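Proton-dependent oligopeptide transporter family protein (Xanthomonas campestris, PDB 6EI3) probably imports short peptides across the cytoplasmic membrane in a proton-coupled manner as a major facilitator, and is captured here in an auto-inhibited state. Local coordinates at residues F150-L153 and F154-L158; W325-A328 and S329-Q332; V185-L188 and G189-R192; G65-A69 and D70-G74; G468-E471 and A472-L475. One frame throughout, in Å; residues are numbered along the deposited sequence.

Contact 1. Residues F150-L153 and F154-L158. With 78M ((2S)-2,3-dihydroxypropyl(7Z)-pentadec-7-enoate), chain K; 78M ((2S)-2,3-dihydroxypropyl(7Z)-pentadec-7-enoate), chain L.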
# COMPACT_ATOMS: atom_id res chain seq x y z
N PHE A 150 -15.03 -4.61 8.21
CA PHE A 150 -16.24 -5.36 7.91
C PHE A 150 -16.54 -5.38 6.40
O PHE A 150 -16.92 -6.43 5.89
CB PHE A 150 -17.45 -4.91 8.74
CG PHE A 150 -17.45 -5.53 10.12
CD1 PHE A 150 -17.71 -6.89 10.29
CD2 PHE A 150 -17.16 -4.77 11.24
CE1 PHE A 150 -17.69 -7.46 11.56
CE2 PHE A 150 -17.16 -5.34 12.51
CZ PHE A 150 -17.42 -6.69 12.66
N GLY A 151 -16.28 -4.28 5.71
CA GLY A 151 -16.45 -4.18 4.26
C GLY A 151 -15.52 -5.11 3.50
O GLY A 151 -15.94 -5.78 2.56
N SER A 152 -14.24 -5.18 3.92
CA SER A 152 -13.22 -6.05 3.34
C SER A 152 -13.58 -7.53 3.64
O SER A 152 -13.45 -8.38 2.76
CB SER A 152 -11.84 -5.72 3.91
OG SER A 152 -10.89 -6.70 3.55
N LEU A 153 -13.99 -7.83 4.87
CA LEU A 153 -14.37 -9.18 5.27
C LEU A 153 -15.55 -9.70 4.44
O LEU A 153 -15.48 -10.80 3.89
CB LEU A 153 -14.71 -9.24 6.78
CG LEU A 153 -14.56 -10.61 7.49
CD1 LEU A 153 -14.45 -10.42 8.99
CD2 LEU A 153 -15.77 -11.47 7.27
N PHE A 154 -16.64 -8.90 4.36
CA PHE A 154 -17.84 -9.29 3.62
C PHE A 154 -17.58 -9.38 2.12
O PHE A 154 -18.05 -10.32 1.49
CB PHE A 154 -19.03 -8.35 3.92
CG PHE A 154 -19.45 -8.22 5.37
CD1 PHE A 154 -19.35 -9.30 6.24
CD2 PHE A 154 -20.00 -7.03 5.85
CE1 PHE A 154 -19.72 -9.17 7.58
CE2 PHE A 154 -20.40 -6.91 7.19
CZ PHE A 154 -20.25 -7.99 8.04
N ALA A 155 -16.81 -8.41 1.56
CA ALA A 155 -16.44 -8.41 0.14
C ALA A 155 -15.67 -9.68 -0.21
O ALA A 155 -15.92 -10.27 -1.24
CB ALA A 155 -15.61 -7.19 -0.19
N SER A 156 -14.74 -10.10 0.67
CA SER A 156 -13.92 -11.31 0.47
C SER A 156 -14.73 -12.58 0.58
O SER A 156 -14.37 -13.58 -0.02
CB SER A 156 -12.79 -11.36 1.48
OG SER A 156 -11.85 -10.34 1.20
N LEU A 157 -15.79 -12.58 1.41
CA LEU A 157 -16.60 -13.77 1.54
C LEU A 157 -17.68 -13.86 0.43
O LEU A 157 -18.00 -14.96 0.00
CB LEU A 157 -17.28 -13.81 2.92
CG LEU A 157 -16.41 -14.18 4.13
CD1 LEU A 157 -17.19 -13.99 5.41
CD2 LEU A 157 -15.93 -15.61 4.07
N LEU A 158 -18.23 -12.72 -0.01
CA LEU A 158 -19.34 -12.69 -0.97
C LEU A 158 -18.94 -12.67 -2.47
O LEU A 158 -19.45 -13.50 -3.23
CB LEU A 158 -20.27 -11.50 -0.64
CG LEU A 158 -21.41 -11.15 -1.62
CD1 LEU A 158 -22.49 -12.26 -1.66
CD2 LEU A 158 -22.08 -9.85 -1.21
O21 78M K . -10.05 -29.53 7.86
C20 78M K . -11.40 -29.58 8.28
C18 78M K . -12.09 -28.26 8.04
O19 78M K . -11.42 -27.22 8.77
C17 78M K . -13.56 -28.29 8.40
O2 78M K . -14.07 -27.07 7.81
C1 78M K . -15.04 -27.15 6.89
O1 78M K . -15.67 -28.15 6.66
C2 78M K . -15.19 -25.86 6.15
C3 78M K . -14.11 -25.69 5.09
C4 78M K . -14.05 -24.29 4.52
C5 78M K . -12.66 -23.89 4.03
C6 78M K . -11.64 -23.60 5.14
C7 78M K . -11.99 -22.35 5.88
C8 78M K . -11.21 -21.62 6.64
C9 78M K . -11.61 -20.37 7.34
C10 78M K . -11.51 -19.14 6.42
C11 78M K . -12.79 -18.74 5.69
C12 78M K . -13.77 -17.90 6.49
C13 78M K . -13.25 -16.52 6.88
C15 78M K . -13.59 -14.44 8.25
C14 78M K . -14.13 -15.80 7.89
O21 78M L . -24.44 -24.79 -9.53
C20 78M L . -25.28 -24.92 -8.38
C18 78M L . -24.49 -24.71 -7.11
O19 78M L . -25.20 -25.23 -5.99
C17 78M L . -24.10 -23.27 -6.89
O2 78M L . -25.18 -22.58 -6.20
C1 78M L . -25.85 -21.64 -6.87
O1 78M L . -25.82 -21.51 -8.07
C2 78M L . -26.65 -20.78 -5.93
C3 78M L . -26.22 -19.31 -5.90
C4 78M L . -24.97 -19.05 -5.09
C5 78M L . -24.97 -17.73 -4.33
C6 78M L . -24.21 -16.59 -5.02
C7 78M L . -23.85 -15.46 -4.09
C8 78M L . -24.54 -14.35 -3.83
C9 78M L . -25.87 -13.95 -4.39
C10 78M L . -26.34 -12.54 -3.98
C11 78M L . -26.06 -11.46 -5.02
C12 78M L . -26.79 -10.13 -4.82
C13 78M L . -26.39 -9.29 -3.60
C15 78M L . -24.67 -7.77 -2.51
C14 78M L . -24.98 -8.70 -3.66
O HOH W 1 -10.29 -9.33 3.09
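Leu153 and Leu157, one turn apart on helix 137-165, run alongside each other in one direction, with CD2 of Leu153 only 3.4 Å from CD1 of Leu157, closer than ordinary van der Waals contact. The tail of a bound monoacylglycerol (78M) lies against the pair, its C15 3.8 Å from CD2 of Leu153. On the inner flank a water is hydrogen-bonded to OG of both Ser152 and Ser156, at 2.7 Å each, and Ser156 OG also bonds to Asn23 ND2. The opposite, looser flank carries Phe150 and Phe154. Their rings meet obliquely, planes 36° apart and centroids 5.6 Å apart, touching through CD1 of Phe150 and CZ of Phe154. With chi1 at -57°, the Phe154 ring folds back over the preceding turn, where the carbonyl O of Phe150 stands 3.0 Å above the ring plane, toward the rim, the ring staying largely on the surface. Packed on helices 4-22 and 334-357 and on acyl chains, this is a lipid-facing transmembrane helix of the major facilitator superfamily.

Contact 2. Residues W325-A328 and S329-Q332. With 78M ((2S)-2,3-dihydroxypropyl(7Z)-pentadec-7-enoate), chain M; 78M ((2S)-2,3-dihydroxypropyl(7Z)-pentadec-7-enoate), chain K; 78M ((2S)-2,3-dihydroxypropyl(7Z)-pentadec-7-enoate), chain I.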
# COMPACT_ATOMS: atom_id res chain seq x y z
N TRP A 325 -18.59 -25.80 -2.24
CA TRP A 325 -19.14 -24.47 -2.01
C TRP A 325 -18.08 -23.38 -1.78
O TRP A 325 -18.39 -22.20 -1.96
CB TRP A 325 -20.16 -24.49 -0.87
CG TRP A 325 -19.62 -24.89 0.47
CD1 TRP A 325 -19.66 -26.13 1.03
CD2 TRP A 325 -19.05 -24.02 1.47
NE1 TRP A 325 -19.14 -26.09 2.30
CE2 TRP A 325 -18.73 -24.82 2.58
CE3 TRP A 325 -18.75 -22.65 1.50
CZ2 TRP A 325 -18.12 -24.29 3.73
CZ3 TRP A 325 -18.16 -22.12 2.65
CH2 TRP A 325 -17.83 -22.94 3.73
N PHE A 326 -16.87 -23.75 -1.35
CA PHE A 326 -15.80 -22.78 -1.02
C PHE A 326 -14.94 -22.43 -2.23
O PHE A 326 -14.84 -23.20 -3.18
CB PHE A 326 -14.91 -23.35 0.11
CG PHE A 326 -14.11 -22.33 0.89
CD1 PHE A 326 -14.70 -21.59 1.91
CD2 PHE A 326 -12.76 -22.13 0.63
CE1 PHE A 326 -13.96 -20.65 2.63
CE2 PHE A 326 -12.02 -21.19 1.34
CZ PHE A 326 -12.62 -20.46 2.35
N THR A 327 -14.31 -21.25 -2.20
CA THR A 327 -13.42 -20.85 -3.29
C THR A 327 -12.19 -20.19 -2.66
O THR A 327 -12.32 -19.52 -1.64
CB THR A 327 -14.17 -20.08 -4.39
OG1 THR A 327 -13.29 -19.83 -5.47
CG2 THR A 327 -14.82 -18.80 -3.89
N ALA A 328 -11.00 -20.43 -3.24
CA ALA A 328 -9.71 -19.96 -2.71
C ALA A 328 -9.66 -18.48 -2.24
O ALA A 328 -9.09 -18.18 -1.18
CB ALA A 328 -8.59 -20.22 -3.73
N SER A 329 -10.24 -17.57 -3.05
CA SER A 329 -10.26 -16.12 -2.79
C SER A 329 -10.91 -15.75 -1.46
O SER A 329 -10.52 -14.76 -0.85
CB SER A 329 -10.92 -15.38 -3.94
OG SER A 329 -10.02 -15.21 -5.02
N GLN A 330 -11.88 -16.57 -0.98
CA GLN A 330 -12.56 -16.31 0.30
C GLN A 330 -11.63 -16.28 1.52
O GLN A 330 -11.98 -15.67 2.53
CB GLN A 330 -13.70 -17.30 0.52
CG GLN A 330 -14.85 -17.15 -0.47
CD GLN A 330 -15.89 -18.17 -0.15
OE1 GLN A 330 -15.70 -19.35 -0.41
NE2 GLN A 330 -16.95 -17.76 0.49
N MET A 331 -10.44 -16.92 1.42
CA MET A 331 -9.47 -16.95 2.51
C MET A 331 -9.00 -15.55 2.88
O MET A 331 -8.58 -15.33 4.01
CB MET A 331 -8.24 -17.82 2.16
CG MET A 331 -8.56 -19.31 2.07
SD MET A 331 -9.29 -20.03 3.57
CE MET A 331 -7.83 -20.26 4.57
N GLN A 332 -9.08 -14.59 1.92
CA GLN A 332 -8.71 -13.20 2.15
C GLN A 332 -9.55 -12.55 3.26
O GLN A 332 -9.08 -11.61 3.87
CB GLN A 332 -8.72 -12.39 0.86
CG GLN A 332 -7.57 -12.79 -0.09
CD GLN A 332 -7.82 -12.26 -1.47
OE1 GLN A 332 -7.32 -11.22 -1.85
NE2 GLN A 332 -8.64 -12.94 -2.24
O21 78M M . -25.86 -26.05 1.98
C20 78M M . -25.38 -25.23 0.93
C18 78M M . -23.91 -25.48 0.67
O19 78M M . -23.69 -26.88 0.45
C17 78M M . -23.02 -24.98 1.78
O2 78M M . -22.85 -23.57 1.52
C1 78M M . -22.33 -22.80 2.48
O1 78M M . -22.06 -23.18 3.59
C2 78M M . -22.08 -21.41 1.97
C3 78M M . -22.12 -20.30 3.02
C4 78M M . -21.20 -19.15 2.68
C5 78M M . -21.64 -17.80 3.20
C6 78M M . -20.58 -16.70 3.07
C7 78M M . -21.08 -15.31 3.41
C8 78M M . -21.30 -14.78 4.61
C9 78M M . -21.12 -15.43 5.96
C10 78M M . -20.54 -14.50 7.02
C11 78M M . -19.66 -15.22 8.04
C12 78M M . -18.95 -14.30 9.03
C13 78M M . -17.61 -14.82 9.55
C15 78M M . -16.32 -16.51 10.94
C14 78M M . -17.68 -15.99 10.52
O21 78M K . -10.05 -29.53 7.86
C20 78M K . -11.40 -29.58 8.28
C18 78M K . -12.09 -28.26 8.04
O19 78M K . -11.42 -27.22 8.77
C17 78M K . -13.56 -28.29 8.40
O2 78M K . -14.07 -27.07 7.81
C1 78M K . -15.04 -27.15 6.89
O1 78M K . -15.67 -28.15 6.66
C2 78M K . -15.19 -25.86 6.15
C3 78M K . -14.11 -25.69 5.09
C4 78M K . -14.05 -24.29 4.52
C5 78M K . -12.66 -23.89 4.03
C6 78M K . -11.64 -23.60 5.14
C7 78M K . -11.99 -22.35 5.88
C8 78M K . -11.21 -21.62 6.64
C9 78M K . -11.61 -20.37 7.34
C10 78M K . -11.51 -19.14 6.42
C11 78M K . -12.79 -18.74 5.69
C12 78M K . -13.77 -17.90 6.49
C13 78M K . -13.25 -16.52 6.88
C15 78M K . -13.59 -14.44 8.25
C14 78M K . -14.13 -15.80 7.89
O21 78M I . -21.75 -22.28 -2.87
C20 78M I . -22.48 -23.34 -3.50
C18 78M I . -23.73 -23.68 -2.72
O19 78M I . -24.24 -24.93 -3.17
C17 78M I . -24.81 -22.62 -2.83
O2 78M I . -24.26 -21.32 -2.51
C1 78M I . -24.23 -20.92 -1.24
O1 78M I . -24.48 -21.64 -0.30
C2 78M I . -23.84 -19.48 -1.12
C3 78M I . -24.60 -18.72 -0.04
C4 78M I . -24.10 -17.30 0.16
C5 78M I . -25.20 -16.26 0.08
C6 78M I . -24.69 -14.83 0.06
C7 78M I . -24.83 -14.15 1.38
C8 78M I . -25.51 -13.04 1.63
C9 78M I . -26.31 -12.22 0.66
C10 78M I . -26.69 -10.84 1.20
C11 78M I . -27.75 -10.13 0.36
C12 78M I . -28.07 -8.72 0.82
C13 78M I . -27.45 -7.62 -0.04
C15 78M I . -27.52 -5.55 1.47
C14 78M I . -26.66 -6.57 0.73
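From Phe326 to Thr327 the backbone runs extended, then tightens at Ala328 into a 3-10 segment, in which Gln330 N bonds to Thr327 O and Met331 N to Ala328 O. This turn, in the connection between helix 312-317 and helix 334-357, is braced by a Met-aromatic contact and by a side chain reaching back to the main chain. Gln330, extended beyond CG, returns along the chain so that its OE1 accepts from Thr327 N at 3.0 Å, with an N-H...O angle of 148°. The same oxygen stands 3.4 Å above the Phe326 ring, offset toward the rim, with amide and ring planes 37° apart. Gln330 CB adds an off-centre CH-pi contact on that ring. The opposite face of Phe326 is filled by the acyl chain of 78M (chain K), whose C5 sits over the ring centre. The far end of the Gln330 amide is also used, NE2 probably bonding to Leu157 O of helix 137-165, so the rotation of the group is fixed from two directions. Trp325 lays its indole against a second 78M molecule (chain M), the ester carbonyl O1 of which lies 3.7 Å above the ring plane. Met331, bent at chi2 and chi3, brings its sulfur to the edge of the phenylalanine, SD approaching Phe326 CZ at 3.6 Å.

Contact 3. Residues V185-L188 and G189-R192. With 78M ((2S)-2,3-dihydroxypropyl(7Z)-pentadec-7-enoate), chain B.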
# COMPACT_ATOMS: atom_id res chain seq x y z
N VAL A 185 -23.98 8.96 -3.44
CA VAL A 185 -24.16 9.33 -2.03
C VAL A 185 -23.26 10.54 -1.68
O VAL A 185 -23.74 11.50 -1.08
CB VAL A 185 -23.99 8.12 -1.07
CG1 VAL A 185 -23.80 8.58 0.37
CG2 VAL A 185 -25.20 7.18 -1.17
N PHE A 186 -21.99 10.53 -2.13
CA PHE A 186 -21.07 11.65 -1.90
C PHE A 186 -21.69 12.94 -2.48
O PHE A 186 -21.84 13.92 -1.77
CB PHE A 186 -19.66 11.37 -2.46
CG PHE A 186 -18.63 12.42 -2.10
CD1 PHE A 186 -18.03 12.44 -0.84
CD2 PHE A 186 -18.24 13.39 -3.03
CE1 PHE A 186 -17.09 13.43 -0.50
CE2 PHE A 186 -17.27 14.34 -2.70
CZ PHE A 186 -16.71 14.36 -1.44
N TRP A 187 -22.16 12.88 -3.75
CA TRP A 187 -22.80 13.98 -4.47
C TRP A 187 -24.09 14.49 -3.78
O TRP A 187 -24.35 15.69 -3.76
CB TRP A 187 -23.05 13.55 -5.93
CG TRP A 187 -23.80 14.54 -6.77
CD1 TRP A 187 -23.27 15.58 -7.49
CD2 TRP A 187 -25.21 14.56 -7.01
NE1 TRP A 187 -24.28 16.27 -8.13
CE2 TRP A 187 -25.48 15.67 -7.85
CE3 TRP A 187 -26.28 13.76 -6.57
CZ2 TRP A 187 -26.78 15.99 -8.27
CZ3 TRP A 187 -27.57 14.07 -7.00
CH2 TRP A 187 -27.81 15.18 -7.83
N LEU A 188 -24.86 13.58 -3.16
CA LEU A 188 -26.09 13.96 -2.45
C LEU A 188 -25.86 14.88 -1.23
O LEU A 188 -26.75 15.61 -0.86
CB LEU A 188 -26.92 12.71 -2.07
CG LEU A 188 -27.77 12.11 -3.21
CD1 LEU A 188 -28.10 10.66 -2.94
CD2 LEU A 188 -29.06 12.89 -3.41
N GLY A 189 -24.67 14.85 -0.64
CA GLY A 189 -24.38 15.75 0.46
C GLY A 189 -23.67 17.04 0.05
O GLY A 189 -23.28 17.80 0.94
N ARG A 190 -23.49 17.29 -1.28
CA ARG A 190 -22.72 18.43 -1.86
C ARG A 190 -23.07 19.82 -1.28
O ARG A 190 -22.16 20.59 -0.98
CB ARG A 190 -22.77 18.47 -3.41
CG ARG A 190 -24.05 19.02 -4.06
CD ARG A 190 -24.29 18.52 -5.48
NE ARG A 190 -25.64 18.87 -5.97
CZ ARG A 190 -26.75 18.17 -5.72
NH1 ARG A 190 -26.70 17.06 -5.00
NH2 ARG A 190 -27.91 18.58 -6.22
N LYS A 191 -24.37 20.15 -1.15
CA LYS A 191 -24.84 21.45 -0.68
C LYS A 191 -24.60 21.68 0.82
O LYS A 191 -24.70 22.81 1.27
CB LYS A 191 -26.33 21.66 -1.02
CG LYS A 191 -26.64 21.60 -2.52
CD LYS A 191 -28.12 21.85 -2.81
CE LYS A 191 -28.53 21.41 -4.19
NZ LYS A 191 -27.85 22.18 -5.26
N ARG A 192 -24.25 20.62 1.56
CA ARG A 192 -24.02 20.65 3.01
C ARG A 192 -22.54 20.70 3.39
O ARG A 192 -22.23 21.04 4.53
CB ARG A 192 -24.65 19.39 3.64
CG ARG A 192 -26.16 19.23 3.47
CD ARG A 192 -26.63 17.99 4.21
NE ARG A 192 -27.96 17.55 3.79
CZ ARG A 192 -28.86 16.99 4.61
NH1 ARG A 192 -28.57 16.81 5.89
NH2 ARG A 192 -30.04 16.62 4.14
O21 78M B . -17.49 20.35 -7.93
C20 78M B . -17.45 20.78 -9.28
C18 78M B . -17.66 19.61 -10.22
O19 78M B . -17.25 19.98 -11.55
C17 78M B . -19.10 19.15 -10.24
O2 78M B . -19.11 17.93 -11.02
C1 78M B . -20.24 17.21 -11.04
O1 78M B . -21.20 17.47 -10.36
C2 78M B . -20.14 16.07 -12.01
C3 78M B . -21.30 15.08 -11.98
C4 78M B . -21.32 14.20 -10.74
C5 78M B . -22.35 13.08 -10.79
C6 78M B . -22.62 12.42 -9.44
C7 78M B . -23.31 11.10 -9.54
C8 78M B . -24.62 10.85 -9.63
C9 78M B . -25.76 11.83 -9.68
C10 78M B . -27.13 11.14 -9.71
C11 78M B . -27.63 10.66 -8.35
C12 78M B . -28.70 9.58 -8.41
C13 78M B . -29.33 9.25 -7.06
C15 78M B . -29.30 6.71 -6.73
C14 78M B . -30.13 7.95 -7.02
O HOH W 2 -26.73 18.38 -0.79
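Phe186 O receives the N-H of Gly189 at 3.2 Å, a three-residue reach near the C-terminal end of helix 168-188. The Phe186 side chain itself points away from the following loop, and its ring meets those of Tyr76 and Tyr193. Trp187 and Arg190 carry the contact. The chi1 of Trp187, 176°, sends the indole out alongside the side chain of Arg190, and the two run the same way. The guanidinium is stacked on the indole with the planes only 4° apart, a cation-pi pair with Arg190 CZ 3.7 Å from the centroid of the six-membered ring of Trp187. Nearer the backbone, CD of Arg190 lies over the five-membered ring in a CH-pi contact. The second face of the indole rests on the acyl chain of 78M, with C6 of the lipid 3.6 Å from Trp187 CG. The carbonyl of Trp187 locks the stack in place: its O takes NH1 of Arg190 at 3.0 Å and N of Arg190 at 3.1 Å, the two donors arriving from opposite faces of the carbonyl plane. At Leu188 a water donates to the backbone O and accepts from Lys191 N. A tryptophan held between lipid and a basic side chain, with further basic residues just beyond, is characteristic of a transmembrane helix ending at the membrane interface.

Contact 4. Residues G65-A69 and D70-G74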
# COMPACT_ATOMS: atom_id res chain seq x y z
N GLY A 65 -3.75 13.13 -6.91
CA GLY A 65 -4.97 13.52 -6.21
C GLY A 65 -4.77 14.68 -5.23
O GLY A 65 -5.47 15.69 -5.31
N GLY A 66 -3.78 14.55 -4.35
CA GLY A 66 -3.43 15.55 -3.34
C GLY A 66 -2.98 16.87 -3.94
O GLY A 66 -3.39 17.94 -3.47
N TRP A 67 -2.17 16.79 -5.02
CA TRP A 67 -1.66 17.97 -5.74
C TRP A 67 -2.80 18.73 -6.40
O TRP A 67 -2.92 19.92 -6.17
CB TRP A 67 -0.57 17.56 -6.76
CG TRP A 67 0.04 18.70 -7.52
CD1 TRP A 67 0.89 19.65 -7.03
CD2 TRP A 67 -0.12 19.00 -8.91
NE1 TRP A 67 1.26 20.53 -8.03
CE2 TRP A 67 0.63 20.16 -9.19
CE3 TRP A 67 -0.86 18.41 -9.95
CZ2 TRP A 67 0.70 20.72 -10.48
CZ3 TRP A 67 -0.80 18.97 -11.22
CH2 TRP A 67 -0.03 20.11 -11.47
N LEU A 68 -3.66 18.04 -7.18
CA LEU A 68 -4.81 18.69 -7.84
C LEU A 68 -5.76 19.35 -6.84
O LEU A 68 -6.17 20.48 -7.04
CB LEU A 68 -5.57 17.72 -8.75
CG LEU A 68 -4.80 17.17 -9.95
CD1 LEU A 68 -5.61 16.08 -10.64
CD2 LEU A 68 -4.41 18.30 -10.94
N ALA A 69 -6.05 18.66 -5.73
CA ALA A 69 -6.94 19.18 -4.69
C ALA A 69 -6.32 20.39 -3.96
O ALA A 69 -6.97 21.41 -3.85
CB ALA A 69 -7.28 18.08 -3.69
N ASP A 70 -5.07 20.27 -3.50
CA ASP A 70 -4.40 21.32 -2.75
C ASP A 70 -3.99 22.53 -3.55
O ASP A 70 -3.87 23.61 -2.98
CB ASP A 70 -3.18 20.79 -1.98
CG ASP A 70 -3.53 19.86 -0.84
OD1 ASP A 70 -4.70 19.90 -0.37
OD2 ASP A 70 -2.64 19.09 -0.41
N ARG A 71 -3.74 22.36 -4.85
CA ARG A 71 -3.24 23.49 -5.64
C ARG A 71 -4.26 24.06 -6.59
O ARG A 71 -4.04 25.17 -7.06
CB ARG A 71 -1.93 23.13 -6.37
CG ARG A 71 -0.77 22.76 -5.42
CD ARG A 71 -0.18 23.96 -4.70
NE ARG A 71 0.27 23.63 -3.34
CZ ARG A 71 -0.28 24.10 -2.22
NH1 ARG A 71 -1.32 24.93 -2.27
NH2 ARG A 71 0.21 23.75 -1.04
N PHE A 72 -5.38 23.36 -6.87
CA PHE A 72 -6.33 23.92 -7.83
C PHE A 72 -7.81 23.82 -7.50
O PHE A 72 -8.52 24.82 -7.60
CB PHE A 72 -6.12 23.30 -9.24
CG PHE A 72 -4.72 23.38 -9.80
CD1 PHE A 72 -4.24 24.57 -10.34
CD2 PHE A 72 -3.87 22.28 -9.76
CE1 PHE A 72 -2.93 24.65 -10.84
CE2 PHE A 72 -2.57 22.36 -10.27
CZ PHE A 72 -2.10 23.54 -10.80
N PHE A 73 -8.32 22.61 -7.20
CA PHE A 73 -9.76 22.44 -7.15
C PHE A 73 -10.41 22.23 -5.80
O PHE A 73 -11.64 22.22 -5.74
CB PHE A 73 -10.17 21.28 -8.07
CG PHE A 73 -9.52 21.29 -9.44
CD1 PHE A 73 -9.87 22.24 -10.38
CD2 PHE A 73 -8.62 20.29 -9.80
CE1 PHE A 73 -9.30 22.23 -11.66
CE2 PHE A 73 -8.04 20.28 -11.08
CZ PHE A 73 -8.39 21.24 -12.00
N GLY A 74 -9.64 22.01 -4.75
CA GLY A 74 -10.25 21.68 -3.47
C GLY A 74 -10.63 20.20 -3.47
O GLY A 74 -10.67 19.57 -4.53
O HOH W 3 -7.33 21.10 -1.00
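Within helix 62-95 the backbone hydrogen bonds change register between Gly66 and Gly74. Asp70 N and Arg71 N still reach four residues back, to Gly66 O and Trp67 O, but Leu68 O then takes both Phe72 N and Phe73 N, at 3.0 Å each, and Gly74 N bonds to Ala69 O. The reaches of five residues make a pi-type turn at 70-73, and the axes of the short segments 65-69 and 70-74 lie at 70°. Among the aromatic contacts, Phe72 turns its edge toward the face of Trp67 in a T-shaped pair, planes at 84°, with CE2 of Phe72 3.6 Å from Trp67 CH2. Apolar contacts follow the bend, Leu68 running alongside Phe73 with its CB 4.1 Å from Phe73 CD2. Of the polar groups, Asp70 OD1 meets a water and Arg71 NH1 bonds to Pro199 O. At the backbone angles of Gly74 a CB would press on Phe73 O, so glycine fits. The run from Gly66 through Asp70-Arg71 to Gly74 is consistent with motif A of the major facilitator superfamily.

Contact 5. Residues G468-E471 and A472-L475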
# COMPACT_ATOMS: atom_id res chain seq x y z
N GLY A 468 15.26 -28.43 -6.65
CA GLY A 468 14.29 -29.43 -6.23
C GLY A 468 12.91 -28.84 -6.04
O GLY A 468 11.90 -29.49 -6.34
N LEU A 469 12.86 -27.59 -5.53
CA LEU A 469 11.62 -26.84 -5.27
C LEU A 469 10.95 -26.38 -6.56
O LEU A 469 11.64 -26.06 -7.53
CB LEU A 469 11.92 -25.60 -4.40
CG LEU A 469 12.77 -25.76 -3.13
CD1 LEU A 469 13.30 -24.41 -2.67
CD2 LEU A 469 11.99 -26.42 -2.00
N SER A 470 9.61 -26.25 -6.54
CA SER A 470 8.85 -25.69 -7.65
C SER A 470 9.15 -24.18 -7.66
O SER A 470 9.73 -23.67 -6.70
CB SER A 470 7.35 -25.92 -7.44
OG SER A 470 6.83 -25.16 -6.35
N GLU A 471 8.78 -23.47 -8.74
CA GLU A 471 8.96 -22.02 -8.88
C GLU A 471 8.21 -21.28 -7.76
O GLU A 471 8.78 -20.39 -7.12
CB GLU A 471 8.50 -21.57 -10.27
CG GLU A 471 9.05 -20.22 -10.70
CD GLU A 471 8.68 -19.83 -12.12
OE1 GLU A 471 7.88 -18.88 -12.28
OE2 GLU A 471 9.19 -20.46 -13.07
N ALA A 472 6.96 -21.69 -7.48
CA ALA A 472 6.15 -21.11 -6.41
C ALA A 472 6.87 -21.27 -5.04
O ALA A 472 7.06 -20.28 -4.36
CB ALA A 472 4.77 -21.75 -6.37
N ALA A 473 7.32 -22.51 -4.70
CA ALA A 473 8.01 -22.82 -3.43
C ALA A 473 9.32 -22.05 -3.30
O ALA A 473 9.60 -21.52 -2.22
CB ALA A 473 8.25 -24.32 -3.30
N PHE A 474 10.11 -21.94 -4.39
CA PHE A 474 11.35 -21.17 -4.40
C PHE A 474 11.05 -19.68 -4.06
O PHE A 474 11.73 -19.11 -3.21
CB PHE A 474 12.04 -21.27 -5.77
CG PHE A 474 13.33 -20.49 -5.87
CD1 PHE A 474 14.54 -21.07 -5.48
CD2 PHE A 474 13.34 -19.17 -6.32
CE1 PHE A 474 15.73 -20.34 -5.56
CE2 PHE A 474 14.53 -18.45 -6.40
CZ PHE A 474 15.72 -19.03 -6.00
N LEU A 475 10.08 -19.07 -4.75
CA LEU A 475 9.66 -17.69 -4.57
C LEU A 475 9.16 -17.42 -3.15
O LEU A 475 9.47 -16.38 -2.60
CB LEU A 475 8.59 -17.28 -5.60
CG LEU A 475 9.09 -16.90 -7.00
CD1 LEU A 475 7.91 -16.85 -7.99
CD2 LEU A 475 9.82 -15.56 -6.99
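Ser470 OG accepts the N-H of Ala473 at 3.2 Å, in a nearly straight bond with an angle of 167° at the hydrogen, and the same oxygen rests 3.5 Å from the methyl CB of Ala473. A chi1 of 68° sets the hydroxyl between the backbone N and the carbonyl carbon of Ser470, from where it can reach forward over the first turn. The carbonyl of Ser470 starts the regular backbone pattern by accepting from Phe474 N at 2.9 Å, and Glu471 O continues it with Leu475 N. Ser470 is thus the N-cap of helix 471-495, its side chain standing in for the acceptor that the first turn lacks. Before the cap, Leu469 points toward the helix and lays its CB 4.0 Å from CB of Ala473; it also touches Val386 of helix 363-389. Outside this first shell, Asp389 OD2 at the end of helix 363-389 forms a hydrogen bond with Ser470 OG, which gives the hydroxyl a second partner and helps to hold its rotation, and the carboxylate would be expected to interact favourably with the positive end of the helix dipole. Glu471, on the first turn, extends away from the capping bond, its CG anti to the backbone N (chi1 -161°), and its OE1 forms a salt bridge with Arg456 NH2 at the end of helix 430-456.

Contacts 1 and 2 are the buried ones and adjoin each other, joining helix 137-165 to the connection ahead of helix 334-357; both border the same monoacylglycerol. Contacts 3 and 5 are partly buried and lie at opposite sides of the chain, centres about 52 Å apart: the first marks where a helix ends, with a cation-pi stack, the second where one begins, with a serine cap and a salt bridge nearby. Contact 4 lies at the surface, about 19 Å from contact 3 between centres, and bends a helix rather than ending it. Lipid chains border contacts 1, 2 and 3, and charged side chains take part in contacts 3, 4 and 5.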